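Long-range contacts in hypothetical protein (PDB 3WOC), which is a heparin-binding lectin-like glycoprotein from boar prostate and sperm, of uncertain molecular function but probably linked to sperm capacitation: residues G32-I40 / R78-L86; L62-I73 / T85-F96. All blocks are in the same frame, centred on the assembly; numbering follows the deposited sequence.

Contact 1: G32-I40 / R78-L86. With SO4 (sulfate ion), chain G.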
loop_
_atom_site.group_PDB
_atom_site.type_symbol
_atom_site.label_atom_id
_atom_site.label_comp_id
_atom_site.label_asym_id
_atom_site.label_seq_id
_atom_site.Cartn_x
_atom_site.Cartn_y
_atom_site.Cartn_z
ATOM N N GLY A 32 -2.314 11.557 -7.880
ATOM C CA GLY A 32 -2.152 12.656 -8.830
ATOM C C GLY A 32 -3.474 13.107 -9.425
ATOM O O GLY A 32 -4.476 12.394 -9.314
ATOM N N PRO A 33 -3.488 14.298 -10.063
ATOM C CA PRO A 33 -4.679 14.892 -10.692
ATOM C C PRO A 33 -5.493 13.963 -11.603
ATOM O O PRO A 33 -6.687 14.202 -11.800
ATOM C CB PRO A 33 -4.105 16.065 -11.512
ATOM C CG PRO A 33 -2.607 15.909 -11.468
ATOM C CD PRO A 33 -2.317 15.182 -10.202
ATOM N N VAL A 34 -4.862 12.923 -12.150
ATOM C CA VAL A 34 -5.561 11.972 -13.028
ATOM C C VAL A 34 -6.206 10.814 -12.251
ATOM O O VAL A 34 -7.002 10.047 -12.801
ATOM C CB VAL A 34 -4.656 11.442 -14.176
ATOM C CG1 VAL A 34 -4.124 12.600 -15.019
ATOM C CG2 VAL A 34 -3.512 10.593 -13.633
ATOM N N GLY A 35 -5.857 10.698 -10.973
ATOM C CA GLY A 35 -6.486 9.727 -10.084
ATOM C C GLY A 35 -5.817 8.368 -9.988
ATOM O O GLY A 35 -6.477 7.374 -9.682
ATOM N N LEU A 36 -4.515 8.312 -10.256
ATOM C CA LEU A 36 -3.759 7.078 -10.061
ATOM C C LEU A 36 -2.863 7.182 -8.832
ATOM O O LEU A 36 -2.482 8.280 -8.420
ATOM C CB LEU A 36 -2.953 6.697 -11.318
ATOM C CG LEU A 36 -1.813 7.568 -11.855
ATOM C CD1 LEU A 36 -0.503 7.300 -11.130
ATOM C CD2 LEU A 36 -1.636 7.325 -13.339
ATOM N N ILE A 37 -2.526 6.035 -8.255
ATOM C CA ILE A 37 -1.663 6.000 -7.081
ATOM C C ILE A 37 -0.199 6.061 -7.510
ATOM O O ILE A 37 0.282 5.199 -8.233
ATOM C CB ILE A 37 -1.976 4.788 -6.164
ATOM C CG1 ILE A 37 -3.384 4.950 -5.575
ATOM C CG2 ILE A 37 -0.919 4.652 -5.062
ATOM C CD1 ILE A 37 -3.941 3.724 -4.885
ATOM N N LYS A 38 0.487 7.104 -7.052
ATOM C CA LYS A 38 1.848 7.414 -7.476
ATOM C C LYS A 38 2.900 6.779 -6.580
ATOM O O LYS A 38 3.941 6.324 -7.061
ATOM C CB LYS A 38 2.055 8.929 -7.522
ATOM C CG LYS A 38 1.146 9.655 -8.503
ATOM C CD LYS A 38 1.488 11.136 -8.601
ATOM C CE LYS A 38 2.863 11.382 -9.223
ATOM N NZ LYS A 38 2.931 10.975 -10.649
ATOM N N SER A 39 2.624 6.764 -5.279
ATOM C CA SER A 39 3.532 6.209 -4.284
ATOM C C SER A 39 2.783 5.898 -2.992
ATOM O O SER A 39 1.692 6.428 -2.761
ATOM C CB SER A 39 4.680 7.180 -4.000
ATOM O OG SER A 39 4.198 8.430 -3.549
ATOM N N ILE A 40 3.350 5.022 -2.164
ATOM C CA ILE A 40 2.829 4.829 -0.810
ATOM C C ILE A 40 3.890 5.019 0.268
ATOM O O ILE A 40 5.093 5.027 -0.005
ATOM C CB ILE A 40 2.067 3.474 -0.588
ATOM C CG1 ILE A 40 3.034 2.285 -0.441
ATOM C CG2 ILE A 40 0.952 3.272 -1.633
ATOM C CD1 ILE A 40 3.261 1.479 -1.696
ATOM N N ARG A 78 -5.314 -0.358 -13.989
ATOM C CA ARG A 78 -5.219 -0.502 -15.436
ATOM C C ARG A 78 -3.754 -0.820 -15.735
ATOM O O ARG A 78 -3.273 -1.885 -15.344
ATOM C CB ARG A 78 -5.724 0.756 -16.152
ATOM C CG ARG A 78 -7.172 1.128 -15.796
ATOM C CD ARG A 78 -7.727 2.216 -16.693
ATOM N NE ARG A 78 -7.995 1.704 -18.036
ATOM C CZ ARG A 78 -8.377 2.444 -19.073
ATOM N NH1 ARG A 78 -8.537 3.755 -18.951
ATOM N NH2 ARG A 78 -8.589 1.863 -20.245
ATOM N N THR A 79 -3.043 0.087 -16.401
ATOM C CA THR A 79 -1.583 0.003 -16.484
ATOM C C THR A 79 -0.996 0.291 -15.101
ATOM O O THR A 79 -0.051 -0.367 -14.663
ATOM C CB THR A 79 -1.004 1.003 -17.513
ATOM O OG1 THR A 79 -1.480 0.675 -18.821
ATOM C CG2 THR A 79 0.515 0.972 -17.520
ATOM N N PHE A 80 -1.576 1.279 -14.426
ATOM C CA PHE A 80 -1.135 1.699 -13.101
ATOM C C PHE A 80 -2.187 1.346 -12.063
ATOM O O PHE A 80 -3.368 1.206 -12.387
ATOM C CB PHE A 80 -0.872 3.208 -13.072
ATOM C CG PHE A 80 0.141 3.674 -14.079
ATOM C CD1 PHE A 80 1.500 3.635 -13.789
ATOM C CD2 PHE A 80 -0.265 4.162 -15.318
ATOM C CE1 PHE A 80 2.440 4.060 -14.721
ATOM C CE2 PHE A 80 0.665 4.588 -16.255
ATOM C CZ PHE A 80 2.023 4.538 -15.955
ATOM N N LEU A 81 -1.748 1.194 -10.815
ATOM C CA LEU A 81 -2.659 1.057 -9.688
ATOM C C LEU A 81 -3.533 2.304 -9.608
ATOM O O LEU A 81 -3.022 3.421 -9.475
ATOM C CB LEU A 81 -1.876 0.857 -8.388
ATOM C CG LEU A 81 -2.665 0.731 -7.080
ATOM C CD1 LEU A 81 -3.477 -0.561 -7.040
ATOM C CD2 LEU A 81 -1.721 0.816 -5.897
ATOM N N GLN A 82 -4.845 2.099 -9.709
ATOM C CA GLN A 82 -5.822 3.192 -9.745
ATOM C C GLN A 82 -6.394 3.500 -8.371
ATOM O O GLN A 82 -6.380 4.644 -7.920
ATOM C CB GLN A 82 -6.981 2.854 -10.693
ATOM C CG GLN A 82 -6.648 2.876 -12.178
ATOM C CD GLN A 82 -6.471 4.274 -12.736
ATOM O OE1 GLN A 82 -6.851 5.268 -12.112
ATOM N NE2 GLN A 82 -5.892 4.356 -13.925
ATOM N N HIS A 83 -6.898 2.463 -7.713
ATOM C CA HIS A 83 -7.698 2.624 -6.512
ATOM C C HIS A 83 -7.341 1.573 -5.468
ATOM O O HIS A 83 -7.084 0.414 -5.796
ATOM C CB HIS A 83 -9.186 2.532 -6.876
ATOM C CG HIS A 83 -10.108 2.528 -5.696
ATOM N ND1 HIS A 83 -10.515 3.684 -5.065
ATOM C CD2 HIS A 83 -10.707 1.508 -5.037
ATOM C CE1 HIS A 83 -11.323 3.376 -4.067
ATOM N NE2 HIS A 83 -11.457 2.063 -4.029
ATOM N N VAL A 84 -7.319 2.002 -4.210
ATOM C CA VAL A 84 -7.199 1.100 -3.071
ATOM C C VAL A 84 -8.174 1.531 -1.975
ATOM O O VAL A 84 -8.238 2.707 -1.619
ATOM C CB VAL A 84 -5.727 1.017 -2.569
ATOM C CG1 VAL A 84 -5.630 1.054 -1.058
ATOM C CG2 VAL A 84 -5.050 -0.232 -3.115
ATOM N N THR A 85 -8.971 0.582 -1.488
ATOM C CA THR A 85 -9.733 0.773 -0.251
ATOM C C THR A 85 -9.321 -0.257 0.799
ATOM O O THR A 85 -9.452 -1.466 0.597
ATOM C CB THR A 85 -11.279 0.796 -0.445
ATOM O OG1 THR A 85 -11.926 0.430 0.785
ATOM C CG2 THR A 85 -11.715 -0.163 -1.506
ATOM N N LEU A 86 -8.810 0.257 1.913
ATOM C CA LEU A 86 -8.327 -0.555 3.019
ATOM C C LEU A 86 -9.433 -0.716 4.046
ATOM O O LEU A 86 -10.067 0.264 4.437
ATOM C CB LEU A 86 -7.128 0.125 3.675
ATOM C CG LEU A 86 -6.055 0.727 2.768
ATOM C CD1 LEU A 86 -5.345 1.833 3.501
ATOM C CD2 LEU A 86 -5.064 -0.329 2.299
HETATM S S SO4 G . -0.423 12.026 -12.278
HETATM O O1 SO4 G . 0.033 11.791 -13.648
HETATM O O2 SO4 G . -0.724 10.749 -11.645
HETATM O O3 SO4 G . -1.631 12.840 -12.288
HETATM O O4 SO4 G . 0.624 12.712 -11.525
#
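Ile37 points toward strand 81-86 and lies against Leu81 and Val84. Its CG1 branch stands anti to the carbonyl carbon (chi1 -66°), which carries CD1 out along that strand: CD1 comes 3.8 Å from Leu81 CD2 and 4.0 Å from Val84 CB. The Leu81 and Ile37 side chains meet at a slant. With CG anti to its own backbone N (chi1 178°), Leu81 sends CD2 forward along its strand to meet Ile37 CD1. Beside this apolar contact the backbones are pinned by one nearly straight hydrogen bond, Ile37 N to Leu81 O (2.9 Å). One residue earlier, Leu36 sets its CD2 4.0 Å from Phe80 CD2, approaching the ring at an oblique angle, while Thr79 CG2 lies over one face of that ring, toward its rim.

The type I turn from Gly32 to Gly35 faces a sulfate, probably taken up from the crystallisation liquor. Val34 N donates to sulfate O3 at 3.2 Å and Lys38 NZ to O4 at 3.0 Å, the lysine folding its end over the anion through bends at chi3 and chi4. Leu36 CG also packs 3.4 Å from sulfate O2, so an apolar branch borders the anion. Lys38 NZ has a second acceptor in the carbonyl O of Tyr125.

Ile127 of strand 127-135 packs on both Ile37 and Leu81, and Val29 of strand 24-31 also lies against Ile37. Segments 37-40 and 81-86 belong to different sheets; their axes come within 6.8 Å at 65°. Gln82 and His83 form a classic beta bulge within strand 81-88, facing the neighbouring strand 70-77. Three four-stranded antiparallel sheets set as the sides of a prism round a hydrophobic core make the beta-prism fold of jacalin-like lectins; this contact joins two of them.

Contact 2: L62-I73 / T85-F96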
loop_
_atom_site.group_PDB
_atom_site.type_symbol
_atom_site.label_atom_id
_atom_site.label_comp_id
_atom_site.label_asym_id
_atom_site.label_seq_id
_atom_site.Cartn_x
_atom_site.Cartn_y
_atom_site.Cartn_z
ATOM N N LEU A 62 -4.733 7.316 5.999
ATOM C CA LEU A 62 -5.575 6.633 6.967
ATOM C C LEU A 62 -4.728 6.422 8.209
ATOM O O LEU A 62 -3.711 5.730 8.164
ATOM C CB LEU A 62 -6.091 5.292 6.433
ATOM C CG LEU A 62 -6.792 4.350 7.428
ATOM C CD1 LEU A 62 -8.121 4.914 7.935
ATOM C CD2 LEU A 62 -6.994 2.966 6.825
ATOM N N ILE A 63 -5.135 7.043 9.311
ATOM C CA ILE A 63 -4.433 6.879 10.576
ATOM C C ILE A 63 -5.191 5.875 11.436
ATOM O O ILE A 63 -6.363 6.074 11.766
ATOM C CB ILE A 63 -4.214 8.231 11.316
ATOM C CG1 ILE A 63 -3.495 9.248 10.408
ATOM C CG2 ILE A 63 -3.455 8.023 12.629
ATOM C CD1 ILE A 63 -2.141 8.790 9.848
ATOM N N LEU A 64 -4.511 4.784 11.771
ATOM C CA LEU A 64 -5.112 3.694 12.524
ATOM C C LEU A 64 -5.178 4.008 14.016
ATOM O O LEU A 64 -4.213 4.519 14.594
ATOM C CB LEU A 64 -4.341 2.392 12.277
ATOM C CG LEU A 64 -4.793 1.400 11.189
ATOM C CD1 LEU A 64 -5.767 1.990 10.175
ATOM C CD2 LEU A 64 -3.587 0.790 10.487
ATOM N N HIS A 65 -6.327 3.712 14.622
ATOM C CA HIS A 65 -6.494 3.787 16.071
ATOM C C HIS A 65 -5.600 2.734 16.731
ATOM O O HIS A 65 -5.265 1.731 16.096
ATOM C CB HIS A 65 -7.955 3.538 16.469
ATOM C CG HIS A 65 -8.938 4.457 15.810
ATOM N ND1 HIS A 65 -8.761 5.822 15.749
ATOM C CD2 HIS A 65 -10.126 4.204 15.212
ATOM C CE1 HIS A 65 -9.789 6.369 15.123
ATOM N NE2 HIS A 65 -10.633 5.408 14.790
ATOM N N PRO A 66 -5.191 2.962 17.996
ATOM C CA PRO A 66 -4.426 1.923 18.687
ATOM C C PRO A 66 -5.244 0.634 18.776
ATOM O O PRO A 66 -6.414 0.672 19.170
ATOM C CB PRO A 66 -4.191 2.523 20.078
ATOM C CG PRO A 66 -4.334 3.999 19.895
ATOM C CD PRO A 66 -5.380 4.159 18.841
ATOM N N GLY A 67 -4.638 -0.482 18.376
ATOM C CA GLY A 67 -5.325 -1.775 18.329
ATOM C C GLY A 67 -6.100 -2.024 17.042
ATOM O O GLY A 67 -6.733 -3.071 16.888
ATOM N N GLU A 68 -6.058 -1.056 16.128
ATOM C CA GLU A 68 -6.730 -1.160 14.831
ATOM C C GLU A 68 -5.740 -1.578 13.745
ATOM O O GLU A 68 -4.620 -1.061 13.677
ATOM C CB GLU A 68 -7.398 0.172 14.471
ATOM C CG GLU A 68 -8.185 0.165 13.168
ATOM C CD GLU A 68 -8.750 1.526 12.812
ATOM O OE1 GLU A 68 -8.090 2.551 13.081
ATOM O OE2 GLU A 68 -9.861 1.575 12.249
ATOM N N HIS A 69 -6.169 -2.508 12.896
ATOM C CA HIS A 69 -5.312 -3.101 11.870
ATOM C C HIS A 69 -6.012 -3.174 10.517
ATOM O O HIS A 69 -7.237 -3.202 10.457
ATOM C CB HIS A 69 -4.914 -4.522 12.278
ATOM C CG HIS A 69 -4.229 -4.614 13.604
ATOM N ND1 HIS A 69 -2.951 -4.142 13.819
ATOM C CD2 HIS A 69 -4.634 -5.148 14.782
ATOM C CE1 HIS A 69 -2.605 -4.370 15.074
ATOM N NE2 HIS A 69 -3.608 -4.983 15.678
ATOM N N ILE A 70 -5.228 -3.213 9.439
ATOM C CA ILE A 70 -5.747 -3.507 8.100
ATOM C C ILE A 70 -5.898 -5.022 7.977
ATOM O O ILE A 70 -4.938 -5.762 8.211
ATOM C CB ILE A 70 -4.791 -3.011 6.962
ATOM C CG1 ILE A 70 -4.311 -1.562 7.184
ATOM C CG2 ILE A 70 -5.421 -3.225 5.574
ATOM C CD1 ILE A 70 -5.359 -0.485 6.993
ATOM N N ILE A 71 -7.091 -5.487 7.617
ATOM C CA ILE A 71 -7.325 -6.931 7.469
ATOM C C ILE A 71 -7.678 -7.384 6.044
ATOM O O ILE A 71 -7.578 -8.572 5.731
ATOM C CB ILE A 71 -8.321 -7.499 8.532
ATOM C CG1 ILE A 71 -9.629 -6.703 8.566
ATOM C CG2 ILE A 71 -7.674 -7.528 9.910
ATOM C CD1 ILE A 71 -10.722 -7.283 7.698
ATOM N N SER A 72 -8.101 -6.449 5.193
ATOM C CA SER A 72 -8.321 -6.749 3.768
ATOM C C SER A 72 -8.183 -5.519 2.872
ATOM O O SER A 72 -8.313 -4.387 3.331
ATOM C CB SER A 72 -9.669 -7.452 3.536
ATOM O OG SER A 72 -10.764 -6.583 3.760
ATOM N N ILE A 73 -7.909 -5.752 1.590
ATOM C CA ILE A 73 -7.686 -4.664 0.639
ATOM C C ILE A 73 -8.364 -4.927 -0.706
ATOM O O ILE A 73 -8.020 -5.872 -1.419
ATOM C CB ILE A 73 -6.168 -4.372 0.442
ATOM C CG1 ILE A 73 -5.538 -3.941 1.771
ATOM C CG2 ILE A 73 -5.951 -3.290 -0.630
ATOM C CD1 ILE A 73 -4.047 -4.056 1.835
ATOM N N THR A 85 -8.971 0.582 -1.488
ATOM C CA THR A 85 -9.733 0.773 -0.251
ATOM C C THR A 85 -9.321 -0.257 0.799
ATOM O O THR A 85 -9.452 -1.466 0.597
ATOM C CB THR A 85 -11.279 0.796 -0.445
ATOM O OG1 THR A 85 -11.926 0.430 0.785
ATOM C CG2 THR A 85 -11.715 -0.163 -1.506
ATOM N N LEU A 86 -8.810 0.257 1.913
ATOM C CA LEU A 86 -8.327 -0.555 3.019
ATOM C C LEU A 86 -9.433 -0.716 4.046
ATOM O O LEU A 86 -10.067 0.264 4.437
ATOM C CB LEU A 86 -7.128 0.125 3.675
ATOM C CG LEU A 86 -6.055 0.727 2.768
ATOM C CD1 LEU A 86 -5.345 1.833 3.501
ATOM C CD2 LEU A 86 -5.064 -0.329 2.299
ATOM N N ILE A 87 -9.668 -1.951 4.483
ATOM C CA ILE A 87 -10.704 -2.205 5.479
ATOM C C ILE A 87 -10.078 -2.680 6.799
ATOM O O ILE A 87 -9.142 -3.482 6.802
ATOM C CB ILE A 87 -11.857 -3.133 4.926
ATOM C CG1 ILE A 87 -11.989 -4.451 5.694
ATOM C CG2 ILE A 87 -11.745 -3.348 3.407
ATOM C CD1 ILE A 87 -13.134 -4.454 6.684
ATOM N N THR A 88 -10.579 -2.150 7.912
ATOM C CA THR A 88 -10.013 -2.446 9.233
ATOM C C THR A 88 -10.826 -3.483 10.003
ATOM O O THR A 88 -11.993 -3.725 9.695
ATOM C CB THR A 88 -9.867 -1.173 10.120
ATOM O OG1 THR A 88 -11.165 -0.675 10.475
ATOM C CG2 THR A 88 -9.067 -0.081 9.407
ATOM N N ASN A 89 -10.191 -4.079 11.012
ATOM C CA ASN A 89 -10.849 -4.988 11.958
ATOM C C ASN A 89 -11.870 -4.289 12.863
ATOM O O ASN A 89 -12.588 -4.944 13.627
ATOM C CB ASN A 89 -9.804 -5.746 12.799
ATOM C CG ASN A 89 -8.983 -4.832 13.717
ATOM O OD1 ASN A 89 -8.381 -5.303 14.679
ATOM N ND2 ASN A 89 -8.951 -3.540 13.423
ATOM N N GLN A 90 -11.918 -2.961 12.768
ATOM C CA GLN A 90 -12.873 -2.135 13.509
ATOM C C GLN A 90 -14.000 -1.576 12.624
ATOM O O GLN A 90 -14.706 -0.650 13.020
ATOM C CB GLN A 90 -12.142 -0.996 14.230
ATOM C CG GLN A 90 -11.313 -1.447 15.429
ATOM C CD GLN A 90 -10.783 -0.292 16.267
ATOM O OE1 GLN A 90 -9.878 -0.472 17.081
ATOM N NE2 GLN A 90 -11.344 0.901 16.073
ATOM N N GLY A 91 -14.158 -2.140 11.427
ATOM C CA GLY A 91 -15.266 -1.795 10.529
ATOM C C GLY A 91 -15.096 -0.543 9.683
ATOM O O GLY A 91 -16.006 -0.160 8.947
ATOM N N ARG A 92 -13.936 0.099 9.790
ATOM C CA ARG A 92 -13.647 1.311 9.026
ATOM C C ARG A 92 -13.047 0.982 7.660
ATOM O O ARG A 92 -12.393 -0.051 7.487
ATOM C CB ARG A 92 -12.716 2.242 9.817
ATOM C CG ARG A 92 -13.382 2.897 11.020
ATOM C CD ARG A 92 -12.382 3.558 11.963
ATOM N NE ARG A 92 -11.878 4.843 11.473
ATOM C CZ ARG A 92 -10.592 5.128 11.276
ATOM N NH1 ARG A 92 -9.655 4.223 11.524
ATOM N NH2 ARG A 92 -10.236 6.327 10.832
ATOM N N SER A 93 -13.292 1.857 6.688
ATOM C CA SER A 93 -12.672 1.742 5.370
ATOM C C SER A 93 -12.180 3.102 4.885
ATOM O O SER A 93 -12.757 4.138 5.228
ATOM C CB SER A 93 -13.623 1.098 4.354
ATOM O OG SER A 93 -14.653 1.982 3.960
ATOM N N ALA A 94 -11.100 3.090 4.108
ATOM C CA ALA A 94 -10.509 4.315 3.585
ATOM C C ALA A 94 -10.167 4.162 2.106
ATOM O O ALA A 94 -9.306 3.363 1.741
ATOM C CB ALA A 94 -9.277 4.699 4.393
ATOM N N SER A 95 -10.856 4.931 1.266
ATOM C CA SER A 95 -10.691 4.850 -0.183
ATOM C C SER A 95 -9.697 5.874 -0.720
ATOM O O SER A 95 -9.754 7.057 -0.372
ATOM C CB SER A 95 -12.037 5.008 -0.889
ATOM O OG SER A 95 -12.846 3.862 -0.698
ATOM N N PHE A 96 -8.788 5.397 -1.570
ATOM C CA PHE A 96 -7.775 6.235 -2.208
ATOM C C PHE A 96 -7.796 5.977 -3.709
ATOM O O PHE A 96 -7.908 4.834 -4.137
ATOM C CB PHE A 96 -6.376 5.920 -1.658
ATOM C CG PHE A 96 -6.281 5.950 -0.155
ATOM C CD1 PHE A 96 -5.874 7.101 0.504
ATOM C CD2 PHE A 96 -6.582 4.820 0.600
ATOM C CE1 PHE A 96 -5.780 7.134 1.898
ATOM C CE2 PHE A 96 -6.494 4.846 1.990
ATOM C CZ PHE A 96 -6.091 6.002 2.640
#
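Glu68 reaches Arg92 and Thr88 through a side chain extended from CG, itself anti to the backbone N (chi1 -177°). Its OE2 takes two donors: Arg92 NH1 at 2.8 Å, in the guanidinium plane and on the syn lone pair, in a salt bridge, and Thr88 OG1 at 3.1 Å from the anti side, somewhat out of the carboxylate plane. The other oxygen, OE1, accepts from His65 N within its own type II turn. Arg92 bends at chi3, and His65 NE2 lies over one face of its guanidinium, toward the rim, the planes 34° apart.

Leu62 spreads both methyls over Ala94, with CD1 3.7 Å from Ala94 CB, while CD2 slides past Leu86 CD1 and CB meets the edge of the Phe96 ring at CZ. Leu86 CB meets Ile70 CD1 at 3.8 Å, its CD2 Ile73 CG1 at 3.7 Å. A classic beta bulge sets Ile71 and Ser72 together against Ile87, bonded by Ile71 N to Ile87 O and Ile87 N to Ser72 O (3.0 Å each).

Strands 70-77 and 81-88 pair antiparallel, flanked by 102-106 and 93-97; Leu62, on strand 58-63 of another sheet, packs on strands 81-88 and 93-97, beside Ile27 of strand 24-31.

Contacts 1 and 2 lie with centres about 18 Å apart and share strand 81-88, including Thr85 and Leu86. Contact 1 uses its start and contact 2 its end, so one strand serves both. Along the chain the segments alternate: 32-40, 62-73, 78-86, 85-96. The two contacts also touch, through a probable hydrogen bond between Val84 O and Phe96 N (2.7 Å) and packing of Val84 CG2 on Ile73 CG2. Together they join the four-stranded sheet of 93-97, 81-88, 70-77 and 102-106 to the sheet holding strands 37-44 and 58-63, two of the three sheets expected of the prism in this single-chain lectin.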